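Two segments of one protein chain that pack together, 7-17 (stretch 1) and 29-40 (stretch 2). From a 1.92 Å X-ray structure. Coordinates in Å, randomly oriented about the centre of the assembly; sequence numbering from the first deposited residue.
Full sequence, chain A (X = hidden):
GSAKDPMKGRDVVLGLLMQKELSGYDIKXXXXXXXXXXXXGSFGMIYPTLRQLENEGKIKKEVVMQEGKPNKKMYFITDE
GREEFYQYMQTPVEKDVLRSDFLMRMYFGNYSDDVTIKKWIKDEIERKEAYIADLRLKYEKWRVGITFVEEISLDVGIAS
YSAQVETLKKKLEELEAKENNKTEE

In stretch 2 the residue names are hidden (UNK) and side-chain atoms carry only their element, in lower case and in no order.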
HETATM    1  N   MSE A   7      -1.909   1.817 -15.168  1.00 30.39           N
HETATM    2  CA  MSE A   7      -1.503   2.911 -16.049  1.00 28.36           C
HETATM    3  C   MSE A   7      -1.011   4.154 -15.280  1.00 26.32           C
HETATM    4  O   MSE A   7      -0.207   4.913 -15.779  1.00 24.32           O
HETATM    5  CB  MSE A   7      -2.665   3.319 -16.957  1.00 28.37           C
HETATM    6  CG  MSE A   7      -2.976   2.286 -18.059  1.00 29.85           C
HETATM    7 SE   MSE A   7      -1.527   2.071 -19.342  1.00 32.75          SE
HETATM    8  CE  MSE A   7      -1.623   3.800 -20.268  1.00 32.63           C
ATOM      9  N   LYS A   8      -1.532   4.330 -14.066  1.00 25.67           N
ATOM     10  CA  LYS A   8      -1.164   5.408 -13.161  1.00 26.08           C
ATOM     11  C   LYS A   8       0.328   5.497 -12.868  1.00 25.08           C
ATOM     12  O   LYS A   8       0.831   6.584 -12.571  1.00 24.53           O
ATOM     13  CB  LYS A   8      -1.954   5.238 -11.877  1.00 26.95           C
ATOM     14  CG  LYS A   8      -2.330   6.463 -11.185  1.00 31.66           C
ATOM     15  CD  LYS A   8      -3.574   6.230 -10.278  1.00 32.79           C
ATOM     16  CE  LYS A   8      -4.900   6.383 -11.026  1.00 34.50           C
ATOM     17  NZ  LYS A   8      -6.067   6.160 -10.129  1.00 34.73           N
ATOM     18  N   GLY A   9       1.037   4.367 -12.946  1.00 25.73           N
ATOM     19  CA  GLY A   9       2.495   4.360 -12.927  1.00 25.85           C
ATOM     20  C   GLY A   9       3.135   5.395 -13.840  1.00 25.26           C
ATOM     21  O   GLY A   9       4.135   5.998 -13.470  1.00 25.60           O
ATOM     22  N   ARG A  10       2.588   5.575 -15.040  1.00 24.67           N
ATOM     23  CA  ARG A  10       3.093   6.554 -15.998  1.00 26.23           C
ATOM     24  C   ARG A  10       2.999   7.994 -15.415  1.00 26.28           C
ATOM     25  O   ARG A  10       3.879   8.827 -15.614  1.00 24.49           O
ATOM     26  CB  ARG A  10       2.287   6.481 -17.276  1.00 26.89           C
ATOM     27  CG  ARG A  10       2.388   5.169 -18.017  1.00 28.04           C
ATOM     28  CD  ARG A  10       1.188   4.979 -18.939  1.00 29.88           C
ATOM     29  NE  ARG A  10       1.020   6.066 -19.925  1.00 27.66           N
ATOM     30  CZ  ARG A  10       1.372   6.003 -21.208  1.00 28.40           C
ATOM     31  NH1 ARG A  10       1.955   4.913 -21.700  1.00 30.09           N
ATOM     32  NH2 ARG A  10       1.145   7.041 -22.016  1.00 28.62           N
ATOM     33  N   ASP A  11       1.944   8.253 -14.672  1.00 26.31           N
ATOM     34  CA  ASP A  11       1.743   9.611 -14.078  1.00 27.66           C
ATOM     35  C   ASP A  11       2.647   9.924 -12.933  1.00 27.46           C
ATOM     36  O   ASP A  11       2.920  11.100 -12.688  1.00 29.19           O
ATOM     37  CB  ASP A  11       0.296   9.797 -13.681  1.00 28.35           C
ATOM     38  CG  ASP A  11      -0.591   9.482 -14.793  1.00 29.61           C
ATOM     39  OD1 ASP A  11      -0.445  10.160 -15.814  1.00 38.88           O
ATOM     40  OD2 ASP A  11      -1.408   8.537 -14.698  1.00 32.82           O
ATOM     41  N   VAL A  12       3.161   8.895 -12.251  1.00 26.78           N
ATOM     42  CA  VAL A  12       4.206   9.130 -11.279  1.00 27.24           C
ATOM     43  C   VAL A  12       5.412   9.772 -11.973  1.00 24.76           C
ATOM     44  O   VAL A  12       5.945  10.792 -11.505  1.00 23.62           O
ATOM     45  CB  VAL A  12       4.687   7.840 -10.544  1.00 28.44           C
ATOM     46  CG1 VAL A  12       5.839   8.173  -9.644  1.00 33.05           C
ATOM     47  CG2 VAL A  12       3.549   7.135  -9.751  1.00 32.15           C
ATOM     48  N   VAL A  13       5.821   9.179 -13.096  1.00 22.26           N
ATOM     49  CA  VAL A  13       6.955   9.676 -13.867  1.00 21.46           C
ATOM     50  C   VAL A  13       6.657  11.027 -14.469  1.00 20.82           C
ATOM     51  O   VAL A  13       7.451  11.943 -14.333  1.00 21.73           O
ATOM     52  CB  VAL A  13       7.377   8.663 -14.963  1.00 21.67           C
ATOM     53  CG1 VAL A  13       8.436   9.266 -15.879  1.00 21.16           C
ATOM     54  CG2 VAL A  13       7.871   7.357 -14.278  1.00 24.14           C
ATOM     55  N   LEU A  14       5.497  11.181 -15.110  1.00 20.62           N
ATOM     56  CA  LEU A  14       5.141  12.492 -15.712  1.00 20.99           C
ATOM     57  C   LEU A  14       5.067  13.567 -14.681  1.00 20.72           C
ATOM     58  O   LEU A  14       5.588  14.697 -14.879  1.00 21.89           O
ATOM     59  CB  LEU A  14       3.824  12.412 -16.493  1.00 20.57           C
ATOM     60  CG  LEU A  14       3.913  11.505 -17.727  1.00 22.07           C
ATOM     61  CD1 LEU A  14       2.494  11.204 -18.330  1.00 22.85           C
ATOM     62  CD2 LEU A  14       4.780  12.164 -18.797  1.00 20.54           C
ATOM     63  N   GLY A  15       4.439  13.261 -13.548  1.00 19.44           N
ATOM     64  CA  GLY A  15       4.427  14.247 -12.485  1.00 20.70           C
ATOM     65  C   GLY A  15       5.773  14.689 -11.992  1.00 19.91           C
ATOM     66  O   GLY A  15       5.996  15.883 -11.727  1.00 20.36           O
ATOM     67  N   LEU A  16       6.692  13.759 -11.854  1.00 21.60           N
ATOM     68  CA  LEU A  16       8.037  14.110 -11.428  1.00 22.76           C
ATOM     69  C   LEU A  16       8.700  15.077 -12.409  1.00 23.54           C
ATOM     70  O   LEU A  16       9.266  16.113 -12.017  1.00 25.20           O
ATOM     71  CB  LEU A  16       8.873  12.840 -11.296  1.00 23.14           C
ATOM     72  CG  LEU A  16       8.675  12.030 -10.020  1.00 25.70           C
ATOM     73  CD1 LEU A  16       9.553  10.737 -10.086  1.00 27.55           C
ATOM     74  CD2 LEU A  16       9.022  12.872  -8.778  1.00 30.14           C
ATOM     75  N   LEU A  17       8.518  14.795 -13.694  1.00 22.36           N
ATOM     76  CA  LEU A  17       9.110  15.603 -14.765  1.00 23.18           C
ATOM     77  C   LEU A  17       8.446  16.979 -14.955  1.00 25.91           C
ATOM     78  O   LEU A  17       9.042  17.879 -15.515  1.00 27.18           O
ATOM     79  CB  LEU A  17       9.122  14.792 -16.072  1.00 21.51           C
ATOM     80  CG  LEU A  17      10.020  13.561 -16.045  1.00 21.81           C
ATOM     81  CD1 LEU A  17       9.908  12.712 -17.350  1.00 19.57           C
ATOM     82  CD2 LEU A  17      11.470  13.975 -15.802  1.00 23.57           C
ATOM     83  N   UNK A  29      16.183   7.566  -7.726  1.00 29.59           N
ATOM     84  CA  UNK A  29      16.432   7.889  -6.318  1.00 31.47           C
ATOM     85  C   UNK A  29      15.164   8.495  -5.716  1.00 29.39           C
ATOM     86  O   UNK A  29      14.794   8.117  -4.620  1.00 28.98           O
ATOM     87  c   UNK A  29      19.698   7.165  -6.054  1.00 42.27           C
ATOM     88  c   UNK A  29      18.885   8.212  -6.833  1.00 35.71           C
ATOM     89  c   UNK A  29      17.652   8.790  -6.113  1.00 32.97           C
ATOM     90  c   UNK A  29      17.970   8.925  -4.607  1.00 36.74           C
ATOM     91  N   UNK A  30      14.479   9.392  -6.427  1.00 28.13           N
ATOM     92  CA  UNK A  30      13.221   9.968  -5.881  1.00 29.11           C
ATOM     93  C   UNK A  30      12.211   8.867  -5.609  1.00 28.53           C
ATOM     94  O   UNK A  30      11.534   8.864  -4.587  1.00 26.61           O
ATOM     95  c   UNK A  30      11.434  11.730  -5.889  1.00 31.96           C
ATOM     96  c   UNK A  30      13.505  12.067  -7.162  1.00 33.62           C
ATOM     97  c   UNK A  30      12.536  11.030  -6.757  1.00 29.30           C
ATOM     98  N   UNK A  31      12.149   7.900  -6.515  1.00 29.86           N
ATOM     99  CA  UNK A  31      11.299   6.738  -6.312  1.00 31.16           C
ATOM    100  C   UNK A  31      11.647   5.963  -5.037  1.00 32.98           C
ATOM    101  O   UNK A  31      10.756   5.610  -4.259  1.00 32.81           O
ATOM    102  c   UNK A  31       8.023   4.793  -8.764  1.00 39.82           C
ATOM    103  c   UNK A  31       7.855   5.629  -9.857  1.00 41.69           C
ATOM    104  c   UNK A  31      11.386   5.774  -7.486  1.00 32.62           C
ATOM    105  c   UNK A  31      10.161   5.737  -8.334  1.00 35.55           C
ATOM    106  c   UNK A  31      10.013   6.599  -9.401  1.00 40.09           C
ATOM    107  c   UNK A  31       8.857   6.552 -10.180  1.00 41.07           C
ATOM    108  c   UNK A  31       9.154   4.858  -8.037  1.00 39.54           C
ATOM    109  N   UNK A  32      12.921   5.686  -4.823  1.00 33.62           N
ATOM    110  CA  UNK A  32      13.310   4.903  -3.667  1.00 37.31           C
ATOM    111  C   UNK A  32      13.127   5.691  -2.381  1.00 37.72           C
ATOM    112  O   UNK A  32      12.833   5.107  -1.331  1.00 39.12           O
ATOM    113  o   UNK A  32      17.470   4.352  -4.146  1.00 55.19           O
ATOM    114  c   UNK A  32      14.781   4.507  -3.707  1.00 39.60           C
ATOM    115  c   UNK A  32      15.251   3.746  -4.907  1.00 44.27           C
ATOM    116  o   UNK A  32      17.309   2.874  -5.775  1.00 56.73           O
ATOM    117  c   UNK A  32      16.788   3.649  -4.942  1.00 51.76           C
ATOM    118  N   UNK A  33      13.365   6.996  -2.455  1.00 36.15           N
ATOM    119  CA  UNK A  33      13.383   7.844  -1.267  1.00 37.76           C
ATOM    120  C   UNK A  33      11.973   8.199  -0.779  1.00 36.03           C
ATOM    121  O   UNK A  33      11.726   8.251   0.432  1.00 36.89           O
ATOM    122  c   UNK A  33      15.649   9.048  -1.543  1.00 40.69           C
ATOM    123  o   UNK A  33      16.226   7.989  -1.160  1.00 39.61           O
ATOM    124  o   UNK A  33      16.277  10.069  -1.918  1.00 40.54           O
ATOM    125  c   UNK A  33      14.120   9.171  -1.564  1.00 38.13           C
ATOM    126  N   UNK A  34      11.077   8.483  -1.729  1.00 33.72           N
ATOM    127  CA  UNK A  34       9.781   9.095  -1.478  1.00 33.21           C
ATOM    128  C   UNK A  34       8.653   8.146  -1.884  1.00 32.86           C
ATOM    129  O   UNK A  34       7.832   7.764  -1.042  1.00 34.21           O
ATOM    130  c   UNK A  34       8.227  10.908  -2.266  1.00 30.75           C
ATOM    131  c   UNK A  34      10.614  11.471  -1.787  1.00 33.61           C
ATOM    132  c   UNK A  34       9.636  10.410  -2.283  1.00 32.35           C
ATOM    133  N   UNK A  35       8.620   7.724  -3.148  1.00 31.95           N
ATOM    134  CA  UNK A  35       7.459   6.956  -3.655  1.00 32.16           C
ATOM    135  C   UNK A  35       7.333   5.516  -3.142  1.00 34.94           C
ATOM    136  O   UNK A  35       6.246   4.948  -3.169  1.00 35.81           O
ATOM    137  c   UNK A  35       7.649  10.562  -6.451  1.00 34.68           C
ATOM    138  c   UNK A  35       7.028   8.353  -5.719  1.00 29.80           C
ATOM    139  c   UNK A  35       7.983   9.298  -5.947  1.00 35.77           C
ATOM    140  c   UNK A  35       5.737   8.701  -5.971  1.00 34.11           C
ATOM    141  c   UNK A  35       6.412  10.876  -6.686  1.00 31.60           C
ATOM    142  c   UNK A  35       5.443   9.969  -6.456  1.00 34.17           C
ATOM    143  c   UNK A  35       7.374   7.013  -5.191  1.00 31.38           C
ATOM    144  N   UNK A  36       8.412   4.920  -2.656  1.00 36.99           N
ATOM    145  CA  UNK A  36       8.339   3.619  -1.964  1.00 40.26           C
ATOM    146  C   UNK A  36       7.318   3.676  -0.784  1.00 40.80           C
ATOM    147  O   UNK A  36       6.800   2.642  -0.348  1.00 41.77           O
ATOM    148  c   UNK A  36      10.264   4.127  -0.480  1.00 43.95           C
ATOM    149  o   UNK A  36       9.741   1.857  -0.897  1.00 49.35           O
ATOM    150  c   UNK A  36       9.752   3.180  -1.485  1.00 41.52           C
ATOM    151  N   UNK A  37       7.032   4.872  -0.274  1.00 39.79           N
ATOM    152  CA  UNK A  37       6.161   4.998   0.884  1.00 40.71           C
ATOM    153  C   UNK A  37       4.694   5.146   0.521  1.00 40.03           C
ATOM    154  O   UNK A  37       3.821   4.828   1.343  1.00 42.09           O
ATOM    155  n   UNK A  37      10.107   5.862   2.922  1.00 40.92           N
ATOM    156  c   UNK A  37       9.180   6.451   2.090  1.00 39.81           C
ATOM    157  n   UNK A  37       8.208   4.977   3.380  1.00 39.60           N
ATOM    158  c   UNK A  37       9.493   4.973   3.687  1.00 40.29           C
ATOM    159  c   UNK A  37       7.977   5.902   2.381  1.00 40.37           C
ATOM    160  c   UNK A  37       6.622   6.138   1.794  1.00 41.10           C
ATOM    161  N   UNK A  38       4.399   5.616  -0.692  1.00 37.85           N
ATOM    162  CA  UNK A  38       3.004   5.801  -1.058  1.00 37.14           C
ATOM    163  C   UNK A  38       2.609   5.431  -2.494  1.00 35.72           C
ATOM    164  O   UNK A  38       1.428   5.487  -2.820  1.00 34.66           O
ATOM    165  c   UNK A  38       2.533   7.213  -0.669  1.00 37.31           C
ATOM    166  c   UNK A  38       4.758  10.135  -1.635  1.00 36.25           C
ATOM    167  c   UNK A  38       3.167   8.312  -1.460  1.00 36.16           C
ATOM    168  c   UNK A  38       2.720   8.596  -2.735  1.00 35.43           C
ATOM    169  c   UNK A  38       4.335  10.370  -2.923  1.00 36.11           C
ATOM    170  c   UNK A  38       4.186   9.097  -0.896  1.00 39.11           C
ATOM    171  c   UNK A  38       3.305   9.603  -3.487  1.00 36.04           C
ATOM    172  N   UNK A  39       3.571   5.029  -3.340  1.00 35.00           N
ATOM    173  CA  UNK A  39       3.248   4.474  -4.647  1.00 35.71           C
ATOM    174  C   UNK A  39       4.338   3.477  -5.042  1.00 37.64           C
ATOM    175  O   UNK A  39       5.097   3.677  -6.001  1.00 37.30           O
ATOM    176  c   UNK A  39       3.008   5.565  -5.719  1.00 34.95           C
ATOM    177  c   UNK A  39      -0.584   5.443  -7.078  1.00 36.99           C
ATOM    178  c   UNK A  39      -0.399   4.717  -8.245  1.00 37.69           C
ATOM    179  c   UNK A  39       0.519   5.724  -6.271  1.00 36.73           C
ATOM    180  c   UNK A  39       1.819   5.280  -6.626  1.00 35.09           C
ATOM    181  c   UNK A  39       0.903   4.261  -8.602  1.00 37.40           C
ATOM    182  c   UNK A  39       1.985   4.540  -7.789  1.00 36.43           C
ATOM    183  N   UNK A  40       4.392   2.402  -4.263  1.00 38.75           N
ATOM    184  CA  UNK A  40       5.387   1.367  -4.380  1.00 41.29           C
ATOM    185  C   UNK A  40       4.871   0.273  -5.290  1.00 42.91           C
ATOM    186  O   UNK A  40       3.665   0.171  -5.552  1.00 42.25           O
ATOM    187  o   UNK A  40       7.913   0.221  -3.732  1.00 49.50           O
ATOM    188  c   UNK A  40       5.677   0.790  -2.984  1.00 43.35           C
ATOM    189  o   UNK A  40       7.008  -0.925  -2.054  1.00 49.55           O
ATOM    190  c   UNK A  40       6.965  -0.032  -2.921  1.00 46.62           C
TER

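Position 29 carries four side-chain carbons, forked at the first with one arm two carbons long, and its side chain is out of reach of stretch 1; this branching identifies Ile-29. Position 30 has one carbon bearing two more. Its CA-to-CB bond points toward stretch 1, and its atoms reach Leu-16. The three-carbon fork is the pattern of valine: in Val-30, CG1 lies 3.9 Å from Leu-16 CD2.

At position 31 a single carbon leads to a ring of six carbons with no oxygen, and the ring atoms reach Val-12, Val-13 and Leu-16; hence Phe-31. CA-to-CB points sideways, but the ring end comes nearer, with chi1 at -109°, between wells. Phe-31 CZ approaches Val-12 CG1 to 3.3 Å, while Val-13 CG2 is 4.3 Å from Phe-31 CE2 and Leu-16 CD1 is 4.2 Å from Phe-31 CD2.

Position 32 shows three carbons, the third carrying two oxygens: Glu-32. Position 33 has two carbons, the second carrying two oxygens, which makes Asp-33. Neither touches stretch 1. Position 34 repeats the three-carbon fork and is Val-34, which makes no contact with stretch 1.

Position 35 again has one carbon and a six-carbon ring, pointing toward stretch 1 and reaching Val-12 and Leu-16, so it is Phe-35. Val-12 CG1 sits 3.8 Å from the centroid of the Phe-35 ring and 19° off its normal, a CH-pi contact over one face. Leu-16 CD2 reaches Phe-35 CE1 at 3.6 Å.

At position 36 one carbon bears an oxygen and a carbon: Thr-36. Position 37 has one carbon and a five-membered ring of three carbons and two nitrogens, which only histidine supplies; His-37 is out of reach. Position 38 holds another carbon and six-carbon ring, Phe-38, which makes no contact, although its end comes nearer than its sideways CA-to-CB bond suggests.

Position 39 has the same seven carbons but points toward stretch 1, against Lys-8, Gly-9 and Val-12. It is Phe-39: CD2 lies 3.6 Å from Val-12 CG2, and CZ lies 3.9 Å from Lys-8 CG. Position 40, two carbons with two oxygens on the second, is Asp-40, without contact.

The contact is apolar, burying 390 Å² over both sides with no hydrogen bond across it. Val-12 and Leu-16, one helical turn apart, both point toward stretch 2. Val-12 meets three rings, its CG1 lying near Phe-31 and Phe-35 and its CG2 near Phe-39; Leu-16 extends the packing to Val-30. The helix axes approach to 11.9 Å at 105°, a spacing bridged by side chains. Beyond the second helix, Phe-39 carries the contact to the aliphatic part of Lys-8, whose end leads away.

Stretch 2, residues 29-40: IVFEDVFTHFFD
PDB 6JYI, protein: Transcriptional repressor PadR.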